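PDB 6MEL: succinate--CoA ligase subunit alpha from Campylobacter jejuni, which is the alpha subunit of a ligase, an alpha/beta protein whose N-terminal part has a Rossmann-type CoA binding domain and which is paired with a second protein chain. Local coordinates for residues Glu20-Ala25 and Gln46-Lys51; Gln27-Ala30 and Asn34-Gly37; Asp55-Ala60 and Val82-Asp87; Pro125-Ile128 and Lys134-Ile137. All coordinates share one frame; numbering follows the deposited sequence.

Contacts 1, 2 and 3 fall within the Rossmann-type CoA binding domain, and contact 4 lies at the edge of a second sheet. Helix 19-31 ties three of them together. It meets the turn 46-51 in contact 1 and strand 34-39 in contact 2, whose centres are about 8 Å apart; there Met29 CE and Lys51 CG come within 3.4 Å. The same helix touches the hairpin of contact 4, with Cys28 SG 3.2 Å from Lys134 O; the centres of contacts 2 and 4 are about 11 Å apart. Contact 3 is the outlier: its centre is about 18 Å from those of contacts 1 and 2 and about 20 Å from that of contact 4.

Contact 1: Glu20-Ala25 and Gln46-Lys51; sequences EATFHA and QTHLGK
Thr22, Leu49 and His48 carry most of this contact between a helix and a tight turn. The imidazole of His48 presents its edge to the threonine: NE2 donates to Thr22 OG1 over 2.8 Å, with the oxygen only 12° out of the ring plane. Both torsions favour the meeting. Thr22 keeps OG1 beside its backbone N (chi1 -63°), while His48 holds CG anti to its own N (chi1 -178°) and thereby reaches across from the strand. The methyl CG2 of Thr22 lies 3.6 Å from His48 CE1, adding packing beside the polar bond. The hydroxyl is engaged a second time, bonding to Gly18 O just ahead of helix 19-31, so the oxygen that accepts the histidine N-H has a second partner.

Leu49 touches the helix further along, toward Ala25. Its CD1 sits 3.8 Å from Thr22 O and equally far from Ala25 CB, so this methyl touches two residues three apart on the helix. Leu49 CG also lies over one face of the His48 ring, 4.0 Å above its plane, so the two side chains approach the helix as a layered pair. The type I' turn from His48 to Lys51 presents them, closed by His48 N bonding to Lys51 O and Lys51 N to His48 O.

Phe16 meets the His48 ring edge-to-face and also packs on Ala25. The turn links strands 47-48 and 51-54 at one margin of the seven-stranded sheet, whereas Phe23 and His24, whose CB atoms point away from the turn, pack against the other protein chain.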
loop_
_atom_site.group_PDB
_atom_site.type_symbol
_atom_site.label_atom_id
_atom_site.label_comp_id
_atom_site.label_asym_id
_atom_site.label_seq_id
_atom_site.Cartn_x
_atom_site.Cartn_y
_atom_site.Cartn_z
ATOM N N GLU A 20 -18.895 -14.013 -0.993
ATOM C CA GLU A 20 -17.483 -14.430 -1.011
ATOM C C GLU A 20 -17.157 -15.239 0.241
ATOM O O GLU A 20 -16.537 -16.260 0.179
ATOM C CB GLU A 20 -16.560 -13.211 -1.000
ATOM C CG GLU A 20 -15.983 -12.805 -2.334
ATOM C CD GLU A 20 -14.647 -12.086 -2.147
ATOM O OE1 GLU A 20 -13.672 -12.462 -2.820
ATOM O OE2 GLU A 20 -14.561 -11.196 -1.278
ATOM N N ALA A 21 -17.543 -14.701 1.393
ATOM C CA ALA A 21 -17.344 -15.335 2.673
ATOM C C ALA A 21 -17.962 -16.736 2.673
ATOM O O ALA A 21 -17.358 -17.678 3.208
ATOM C CB ALA A 21 -17.964 -14.511 3.769
ATOM N N THR A 22 -19.160 -16.854 2.080
ATOM C CA THR A 22 -19.883 -18.148 2.033
ATOM C C THR A 22 -19.058 -19.168 1.213
ATOM O O THR A 22 -18.820 -20.274 1.647
ATOM C CB THR A 22 -21.309 -17.975 1.473
ATOM O OG1 THR A 22 -22.046 -17.130 2.363
ATOM C CG2 THR A 22 -22.026 -19.309 1.289
ATOM N N PHE A 23 -18.628 -18.752 0.022
ATOM C CA PHE A 23 -17.811 -19.554 -0.847
ATOM C C PHE A 23 -16.569 -20.053 -0.083
ATOM O O PHE A 23 -16.314 -21.252 -0.052
ATOM C CB PHE A 23 -17.405 -18.740 -2.081
ATOM C CG PHE A 23 -16.494 -19.491 -3.010
ATOM C CD1 PHE A 23 -17.015 -20.280 -4.037
ATOM C CD2 PHE A 23 -15.119 -19.464 -2.820
ATOM C CE1 PHE A 23 -16.164 -21.004 -4.874
ATOM C CE2 PHE A 23 -14.267 -20.201 -3.635
ATOM C CZ PHE A 23 -14.791 -20.953 -4.681
ATOM N N HIS A 24 -15.810 -19.138 0.558
ATOM C CA HIS A 24 -14.579 -19.520 1.190
ATOM C C HIS A 24 -14.844 -20.342 2.454
ATOM O O HIS A 24 -14.130 -21.305 2.694
ATOM C CB HIS A 24 -13.673 -18.310 1.442
ATOM C CG HIS A 24 -13.151 -17.750 0.165
ATOM N ND1 HIS A 24 -12.216 -18.420 -0.597
ATOM C CD2 HIS A 24 -13.468 -16.622 -0.510
ATOM C CE1 HIS A 24 -11.938 -17.688 -1.663
ATOM N NE2 HIS A 24 -12.719 -16.596 -1.651
ATOM N N ALA A 25 -15.818 -19.938 3.270
ATOM C CA ALA A 25 -16.179 -20.680 4.522
ATOM C C ALA A 25 -16.470 -22.154 4.206
ATOM O O ALA A 25 -16.018 -23.058 4.939
ATOM C CB ALA A 25 -17.359 -20.061 5.240
ATOM N N GLN A 46 -30.552 -17.503 12.580
ATOM C CA GLN A 46 -30.594 -18.284 11.361
ATOM C C GLN A 46 -29.523 -19.384 11.409
ATOM O O GLN A 46 -28.741 -19.505 12.384
ATOM C CB GLN A 46 -30.462 -17.401 10.133
ATOM C CG GLN A 46 -31.583 -16.389 10.018
ATOM C CD GLN A 46 -31.430 -15.583 8.757
ATOM O OE1 GLN A 46 -30.730 -15.978 7.847
ATOM N NE2 GLN A 46 -32.073 -14.435 8.698
ATOM N N THR A 47 -29.555 -20.216 10.364
ATOM C CA THR A 47 -28.598 -21.254 10.094
ATOM C C THR A 47 -27.961 -20.958 8.724
ATOM O O THR A 47 -28.653 -20.500 7.804
ATOM C CB THR A 47 -29.284 -22.626 10.158
ATOM O OG1 THR A 47 -29.546 -22.902 11.535
ATOM C CG2 THR A 47 -28.420 -23.744 9.648
ATOM N N HIS A 48 -26.647 -21.216 8.600
ATOM C CA HIS A 48 -25.877 -20.949 7.344
ATOM C C HIS A 48 -24.713 -21.942 7.283
ATOM O O HIS A 48 -23.977 -22.145 8.283
ATOM C CB HIS A 48 -25.494 -19.451 7.243
ATOM C CG HIS A 48 -24.751 -19.069 6.002
ATOM N ND1 HIS A 48 -25.328 -19.065 4.756
ATOM C CD2 HIS A 48 -23.457 -18.704 5.810
ATOM C CE1 HIS A 48 -24.450 -18.654 3.846
ATOM N NE2 HIS A 48 -23.291 -18.411 4.472
ATOM N N LEU A 49 -24.658 -22.685 6.171
ATOM C CA LEU A 49 -23.713 -23.778 5.981
ATOM C C LEU A 49 -23.754 -24.736 7.167
ATOM O O LEU A 49 -22.714 -25.231 7.605
ATOM C CB LEU A 49 -22.305 -23.191 5.818
ATOM C CG LEU A 49 -22.124 -22.291 4.602
ATOM C CD1 LEU A 49 -20.712 -21.707 4.586
ATOM C CD2 LEU A 49 -22.397 -23.085 3.315
ATOM N N GLY A 50 -24.962 -24.996 7.659
ATOM C CA GLY A 50 -25.238 -25.916 8.768
ATOM C C GLY A 50 -24.787 -25.426 10.137
ATOM O O GLY A 50 -24.714 -26.218 11.078
ATOM N N LYS A 51 -24.504 -24.127 10.293
ATOM C CA LYS A 51 -24.011 -23.614 11.562
ATOM C C LYS A 51 -24.834 -22.413 11.984
ATOM O O LYS A 51 -25.438 -21.754 11.153
ATOM C CB LYS A 51 -22.543 -23.188 11.404
ATOM C CG LYS A 51 -21.632 -24.308 10.953
ATOM C CD LYS A 51 -21.500 -25.374 12.005
ATOM C CE LYS A 51 -20.801 -26.604 11.464
ATOM N NZ LYS A 51 -20.659 -27.580 12.567
#

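Contact 2: Gln27-Ala30 and Asn34-Gly37; sequences QCMA and NIVG
Met29 and Ile35 meet with no aromatic ring between them, and the one flat group touched is the backbone carbonyl of Ile35, whose O lies 3.7 Å from the methyl CE of Met29. Everything else is aliphatic packing. The two side chains are nearly perpendicular: Met29 CG stands 3.9 Å from Ile35 CB and equally far from its CD1, and CE comes back to within 4.0 Å of Ile35 CB. Met29 achieves this double touch through the bend at its sulfur (chi3 120°), which turns CE toward the strand although CB does not point there. Ile35, in contrast, has its CB directed toward the helix, with CG1 anti to the carbonyl carbon. Its CD1 thus slips past the methionine to reach Cys28 CB, at 4.0 Å, and the isoleucine is gripped by two consecutive helix residues.

Neighbouring Val36 points away from the helix, its side chain resting on Lys10 and Ile12 of strand 10-14. Backbone bonds from Asn34, Val36 and Gly37 to Val11 and Val13 hold the strand in the sheet. Packing of a strand residue against the crossover helix that leads into it is typical of the beta-alpha-beta unit, here strand 10-14, helix 19-31 and strand 34-39, on which Rossmann-type folds are built.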
loop_
_atom_site.group_PDB
_atom_site.type_symbol
_atom_site.label_atom_id
_atom_site.label_comp_id
_atom_site.label_asym_id
_atom_site.label_seq_id
_atom_site.Cartn_x
_atom_site.Cartn_y
_atom_site.Cartn_z
ATOM N N GLN A 27 -15.355 -23.916 1.502
ATOM C CA GLN A 27 -14.058 -24.547 1.185
ATOM C C GLN A 27 -13.233 -24.775 2.466
ATOM O O GLN A 27 -12.628 -25.819 2.604
ATOM C CB GLN A 27 -13.273 -23.739 0.164
ATOM C CG GLN A 27 -13.965 -23.684 -1.191
ATOM C CD GLN A 27 -12.970 -23.418 -2.290
ATOM O OE1 GLN A 27 -11.855 -22.941 -2.065
ATOM N NE2 GLN A 27 -13.350 -23.812 -3.487
ATOM N N CYS A 28 -13.243 -23.836 3.421
ATOM C CA CYS A 28 -12.475 -24.016 4.685
ATOM C C CYS A 28 -13.023 -25.228 5.472
ATOM O O CYS A 28 -12.267 -26.070 5.972
ATOM C CB CYS A 28 -12.486 -22.753 5.542
ATOM S SG CYS A 28 -11.569 -21.361 4.795
ATOM N N MET A 29 -14.345 -25.325 5.556
ATOM C CA MET A 29 -14.981 -26.454 6.232
ATOM C C MET A 29 -14.632 -27.782 5.548
ATOM O O MET A 29 -14.236 -28.729 6.229
ATOM C CB MET A 29 -16.496 -26.271 6.289
ATOM C CG MET A 29 -16.906 -25.228 7.320
ATOM S SD MET A 29 -18.647 -24.661 7.114
ATOM C CE MET A 29 -19.271 -25.147 8.710
ATOM N N ALA A 30 -14.679 -27.821 4.217
ATOM C CA ALA A 30 -14.362 -29.051 3.464
ATOM C C ALA A 30 -12.906 -29.431 3.699
ATOM O O ALA A 30 -12.588 -30.605 3.702
ATOM C CB ALA A 30 -14.637 -28.902 1.977
ATOM N N ASN A 34 -12.712 -26.340 11.730
ATOM C CA ASN A 34 -13.839 -26.410 12.673
ATOM C C ASN A 34 -14.560 -25.052 12.762
ATOM O O ASN A 34 -14.490 -24.362 13.774
ATOM C CB ASN A 34 -13.350 -26.841 14.066
ATOM C CG ASN A 34 -14.487 -27.200 15.016
ATOM O OD1 ASN A 34 -15.604 -27.386 14.575
ATOM N ND2 ASN A 34 -14.241 -27.237 16.322
ATOM N N ILE A 35 -15.284 -24.667 11.717
ATOM C CA ILE A 35 -16.081 -23.490 11.799
ATOM C C ILE A 35 -17.342 -23.800 12.602
ATOM O O ILE A 35 -18.136 -24.641 12.182
ATOM C CB ILE A 35 -16.376 -22.944 10.396
ATOM C CG1 ILE A 35 -15.080 -22.415 9.753
ATOM C CG2 ILE A 35 -17.446 -21.873 10.470
ATOM C CD1 ILE A 35 -15.218 -21.861 8.368
ATOM N N VAL A 36 -17.583 -23.048 13.687
ATOM C CA VAL A 36 -18.679 -23.392 14.588
ATOM C C VAL A 36 -19.829 -22.410 14.435
ATOM O O VAL A 36 -20.825 -22.586 15.090
ATOM C CB VAL A 36 -18.238 -23.452 16.062
ATOM C CG1 VAL A 36 -17.312 -24.617 16.312
ATOM C CG2 VAL A 36 -17.596 -22.143 16.496
ATOM N N GLY A 37 -19.683 -21.384 13.598
ATOM C CA GLY A 37 -20.694 -20.316 13.566
ATOM C C GLY A 37 -20.199 -19.059 12.882
ATOM O O GLY A 37 -19.038 -18.932 12.455
#

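Contact 3: Asp55-Ala60 and Val82-Asp87; sequences DTVADA and VIEAAD
Glu84 reaches from one helix to the first residues of another, where Thr56 and Val57 receive it. From CB the chain runs out extended, CG lying anti to the backbone N (chi1 -176°), which carries the carboxylate across the gap. CG is the first atom to touch, packing 3.7 Å from Val57 CG2. CD follows at 3.6 Å from the same methyl, so the valine methyl packs against the acid stem, the two side chains crossing at a slant. At the tip the two oxygens differ. OE1 is only loosely placed against Val57 CG2, whereas OE2 accepts a nearly straight bond from Val57 N (2.9 Å, 171°), the donor standing 45° out of the carboxylate plane. Two waters also donate to OE2. Water 1 gives its other bond to Asp55 O, and water 2 accepts from Ala58 N at 3.1 Å.

Thr56 occupies the N-cap position of helix 57-64, and its OG1 accepts from Asp59 N over 3.1 Å. With Val57 N bound directly and Ala58 N through water 2, the opening turn has its leading amides satisfied partly from within and partly by Glu84. Val57 itself is buried against Ile12 and Gln14 of strand 10-14. A carboxylate set against a helix N terminus, with three donors converging on one oxygen, would be expected to favour the negatively charged form of Glu84 and to let its charge interact favourably with the helix dipole.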
loop_
_atom_site.group_PDB
_atom_site.type_symbol
_atom_site.label_atom_id
_atom_site.label_comp_id
_atom_site.label_asym_id
_atom_site.label_seq_id
_atom_site.Cartn_x
_atom_site.Cartn_y
_atom_site.Cartn_z
ATOM N N ASP A 55 -25.980 -12.223 15.688
ATOM C CA ASP A 55 -25.951 -10.799 15.367
ATOM C C ASP A 55 -24.605 -10.166 15.732
ATOM O O ASP A 55 -24.272 -9.156 15.157
ATOM C CB ASP A 55 -27.066 -10.035 16.074
ATOM C CG ASP A 55 -28.450 -10.396 15.550
ATOM O OD1 ASP A 55 -28.638 -10.471 14.317
ATOM O OD2 ASP A 55 -29.289 -10.642 16.370
ATOM N N THR A 56 -23.944 -10.700 16.771
ATOM C CA THR A 56 -22.811 -10.084 17.422
ATOM C C THR A 56 -21.771 -11.164 17.723
ATOM O O THR A 56 -22.110 -12.358 17.965
ATOM C CB THR A 56 -23.202 -9.370 18.725
ATOM O OG1 THR A 56 -23.577 -10.355 19.682
ATOM C CG2 THR A 56 -24.354 -8.409 18.546
ATOM N N VAL A 57 -20.500 -10.756 17.732
ATOM C CA VAL A 57 -19.448 -11.678 18.124
ATOM C C VAL A 57 -19.680 -12.127 19.573
ATOM O O VAL A 57 -19.382 -13.265 19.922
ATOM C CB VAL A 57 -18.039 -11.064 17.959
ATOM C CG1 VAL A 57 -16.958 -12.019 18.405
ATOM C CG2 VAL A 57 -17.789 -10.629 16.512
ATOM N N ALA A 58 -20.139 -11.215 20.439
ATOM C CA ALA A 58 -20.308 -11.544 21.865
ATOM C C ALA A 58 -21.287 -12.717 22.033
ATOM O O ALA A 58 -20.999 -13.621 22.799
ATOM C CB ALA A 58 -20.779 -10.341 22.648
ATOM N N ASP A 59 -22.400 -12.702 21.292
ATOM C CA ASP A 59 -23.403 -13.821 21.304
ATOM C C ASP A 59 -22.774 -15.119 20.794
ATOM O O ASP A 59 -22.966 -16.179 21.381
ATOM C CB ASP A 59 -24.624 -13.504 20.438
ATOM C CG ASP A 59 -25.572 -12.459 21.021
ATOM O OD1 ASP A 59 -25.444 -12.164 22.200
ATOM O OD2 ASP A 59 -26.437 -11.950 20.275
ATOM N N ALA A 60 -21.970 -15.025 19.728
ATOM C CA ALA A 60 -21.335 -16.187 19.148
ATOM C C ALA A 60 -20.343 -16.808 20.135
ATOM O O ALA A 60 -20.266 -18.037 20.267
ATOM C CB ALA A 60 -20.636 -15.820 17.862
ATOM N N VAL A 82 -12.767 -5.687 13.985
ATOM C CA VAL A 82 -11.608 -6.087 14.765
ATOM C C VAL A 82 -11.819 -5.684 16.240
ATOM O O VAL A 82 -11.581 -6.487 17.160
ATOM C CB VAL A 82 -10.306 -5.496 14.191
ATOM C CG1 VAL A 82 -9.138 -5.682 15.161
ATOM C CG2 VAL A 82 -10.006 -6.103 12.839
ATOM N N ILE A 83 -12.300 -4.458 16.461
ATOM C CA ILE A 83 -12.596 -3.956 17.800
ATOM C C ILE A 83 -13.662 -4.845 18.465
ATOM O O ILE A 83 -13.514 -5.177 19.599
ATOM C CB ILE A 83 -13.007 -2.473 17.743
ATOM C CG1 ILE A 83 -11.782 -1.605 17.426
ATOM C CG2 ILE A 83 -13.676 -2.026 19.039
ATOM C CD1 ILE A 83 -12.125 -0.160 17.132
ATOM N N GLU A 84 -14.727 -5.195 17.743
ATOM C CA GLU A 84 -15.774 -6.062 18.260
ATOM C C GLU A 84 -15.211 -7.423 18.727
ATOM O O GLU A 84 -15.510 -7.918 19.807
ATOM C CB GLU A 84 -16.817 -6.289 17.167
ATOM C CG GLU A 84 -18.004 -7.116 17.646
ATOM C CD GLU A 84 -19.123 -7.301 16.645
ATOM O OE1 GLU A 84 -18.980 -6.851 15.432
ATOM O OE2 GLU A 84 -20.119 -7.942 17.044
ATOM N N ALA A 85 -14.368 -8.025 17.902
ATOM C CA ALA A 85 -13.726 -9.283 18.220
ATOM C C ALA A 85 -12.895 -9.160 19.496
ATOM O O ALA A 85 -12.989 -10.022 20.376
ATOM C CB ALA A 85 -12.877 -9.751 17.061
ATOM N N ALA A 86 -12.104 -8.089 19.594
ATOM C CA ALA A 86 -11.263 -7.885 20.740
ATOM C C ALA A 86 -12.119 -7.668 21.990
ATOM O O ALA A 86 -11.793 -8.206 23.066
ATOM C CB ALA A 86 -10.322 -6.734 20.519
ATOM N N ASP A 87 -13.185 -6.892 21.847
ATOM C CA ASP A 87 -14.096 -6.636 22.967
ATOM C C ASP A 87 -14.728 -7.936 23.489
ATOM O O ASP A 87 -14.937 -8.085 24.663
ATOM C CB ASP A 87 -15.197 -5.636 22.620
ATOM C CG ASP A 87 -15.770 -4.981 23.867
ATOM O OD1 ASP A 87 -15.017 -4.179 24.486
ATOM O OD2 ASP A 87 -16.966 -5.267 24.200
HETATM O O HOH W 1 -22.015 -7.501 14.898
HETATM O O HOH W 2 -20.232 -8.172 19.921
#

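Contact 4: Pro125-Ile128 and Lys134-Ile137; sequences PGII and KLGI
Ile127 and Leu135 pair at the middle of an antiparallel beta hairpin, formed by strands 126-129 and 133-136, which lies at the margin of the second seven-stranded sheet. The short strand axes run at 166° to each other.

Backbone hydrogen bonds come first. Leu135 N donates to Ile127 O over 2.8 Å and nearly along the C=O axis; the return bond, Ile127 N to Leu135 O, is 3.0 Å with the donor tilted from the carbonyl plane. Past the strand end, Ile137 N gives a third bond to Pro125 O, in the carbonyl plane.

Weaker CA-H...O contacts fill the non-hydrogen-bonded pair Gly126 and Gly136. Gly126 CA lies 3.2 Å from Leu135 O and Gly136 CA equally close to Pro125 O, an approach that the bare glycine carbons permit. Both residues have positive phi, a backbone region suited to glycine.

Apolar packing completes the contact. Ile127 and Leu135 run next to each other on one face of the sheet, with Ile127 CG2 4.0 Å from Leu135 CB. On the other face Ile128, its CG1 anti to the backbone N (chi1 179°), sets CD1 3.7 Å from Lys134 CB. At the open end of the hairpin, away from its connecting loop, Pro125 CB meets Ile137 CG1 at 3.8 Å.

Next door, Ile127 packs on Thr174 and Val176 of strand 172-177, while Ile128 and Lys134 touch Tyr31 of helix 19-31. The lysine chain folds back at chi4, and its NZ bonds to Met138 O and, weakly at 3.2 Å, to Gly136 O.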
loop_
_atom_site.group_PDB
_atom_site.type_symbol
_atom_site.label_atom_id
_atom_site.label_comp_id
_atom_site.label_asym_id
_atom_site.label_seq_id
_atom_site.Cartn_x
_atom_site.Cartn_y
_atom_site.Cartn_z
ATOM N N PRO A 125 -4.228 -13.412 2.717
ATOM C CA PRO A 125 -5.025 -14.590 2.370
ATOM C C PRO A 125 -5.352 -15.484 3.570
ATOM O O PRO A 125 -6.136 -16.411 3.400
ATOM C CB PRO A 125 -4.118 -15.287 1.352
ATOM C CG PRO A 125 -2.732 -14.980 1.896
ATOM C CD PRO A 125 -2.824 -13.532 2.305
ATOM N N GLY A 126 -4.782 -15.188 4.747
ATOM C CA GLY A 126 -5.075 -15.927 5.962
ATOM C C GLY A 126 -3.991 -16.894 6.385
ATOM O O GLY A 126 -2.809 -16.663 6.162
ATOM N N ILE A 127 -4.401 -17.969 7.053
ATOM C CA ILE A 127 -3.449 -18.916 7.640
ATOM C C ILE A 127 -3.905 -20.328 7.281
ATOM O O ILE A 127 -5.104 -20.590 7.192
ATOM C CB ILE A 127 -3.288 -18.714 9.162
ATOM C CG1 ILE A 127 -2.323 -19.720 9.793
ATOM C CG2 ILE A 127 -4.628 -18.755 9.874
ATOM C CD1 ILE A 127 -1.951 -19.377 11.230
ATOM N N ILE A 128 -2.939 -21.223 7.036
ATOM C CA ILE A 128 -3.271 -22.596 6.699
ATOM C C ILE A 128 -2.280 -23.506 7.399
ATOM O O ILE A 128 -1.065 -23.274 7.338
ATOM C CB ILE A 128 -3.314 -22.853 5.169
ATOM C CG1 ILE A 128 -3.631 -24.321 4.863
ATOM C CG2 ILE A 128 -2.020 -22.440 4.462
ATOM C CD1 ILE A 128 -4.130 -24.585 3.478
ATOM N N LYS A 134 -7.756 -24.482 7.247
ATOM C CA LYS A 134 -7.409 -23.246 6.575
ATOM C C LYS A 134 -8.432 -22.165 6.940
ATOM O O LYS A 134 -9.636 -22.427 7.051
ATOM C CB LYS A 134 -7.250 -23.507 5.075
ATOM C CG LYS A 134 -8.483 -23.306 4.215
ATOM C CD LYS A 134 -8.214 -23.576 2.770
ATOM C CE LYS A 134 -9.381 -23.313 1.831
ATOM N NZ LYS A 134 -9.478 -21.867 1.505
ATOM N N LEU A 135 -7.921 -20.960 7.195
ATOM C CA LEU A 135 -8.762 -19.801 7.563
ATOM C C LEU A 135 -8.418 -18.688 6.587
ATOM O O LEU A 135 -7.400 -17.988 6.757
ATOM C CB LEU A 135 -8.464 -19.345 8.987
ATOM C CG LEU A 135 -8.955 -20.201 10.158
ATOM C CD1 LEU A 135 -8.130 -21.468 10.300
ATOM C CD2 LEU A 135 -8.838 -19.410 11.435
ATOM N N GLY A 136 -9.215 -18.586 5.525
ATOM C CA GLY A 136 -8.916 -17.651 4.475
ATOM C C GLY A 136 -9.196 -18.227 3.107
ATOM O O GLY A 136 -10.081 -19.088 2.966
ATOM N N ILE A 137 -8.472 -17.693 2.127
ATOM C CA ILE A 137 -8.816 -17.796 0.720
ATOM C C ILE A 137 -7.730 -18.574 -0.039
ATOM O O ILE A 137 -7.712 -18.596 -1.280
ATOM C CB ILE A 137 -9.014 -16.402 0.098
ATOM C CG1 ILE A 137 -7.709 -15.600 0.098
ATOM C CG2 ILE A 137 -10.168 -15.648 0.761
ATOM C CD1 ILE A 137 -7.790 -14.279 -0.695
#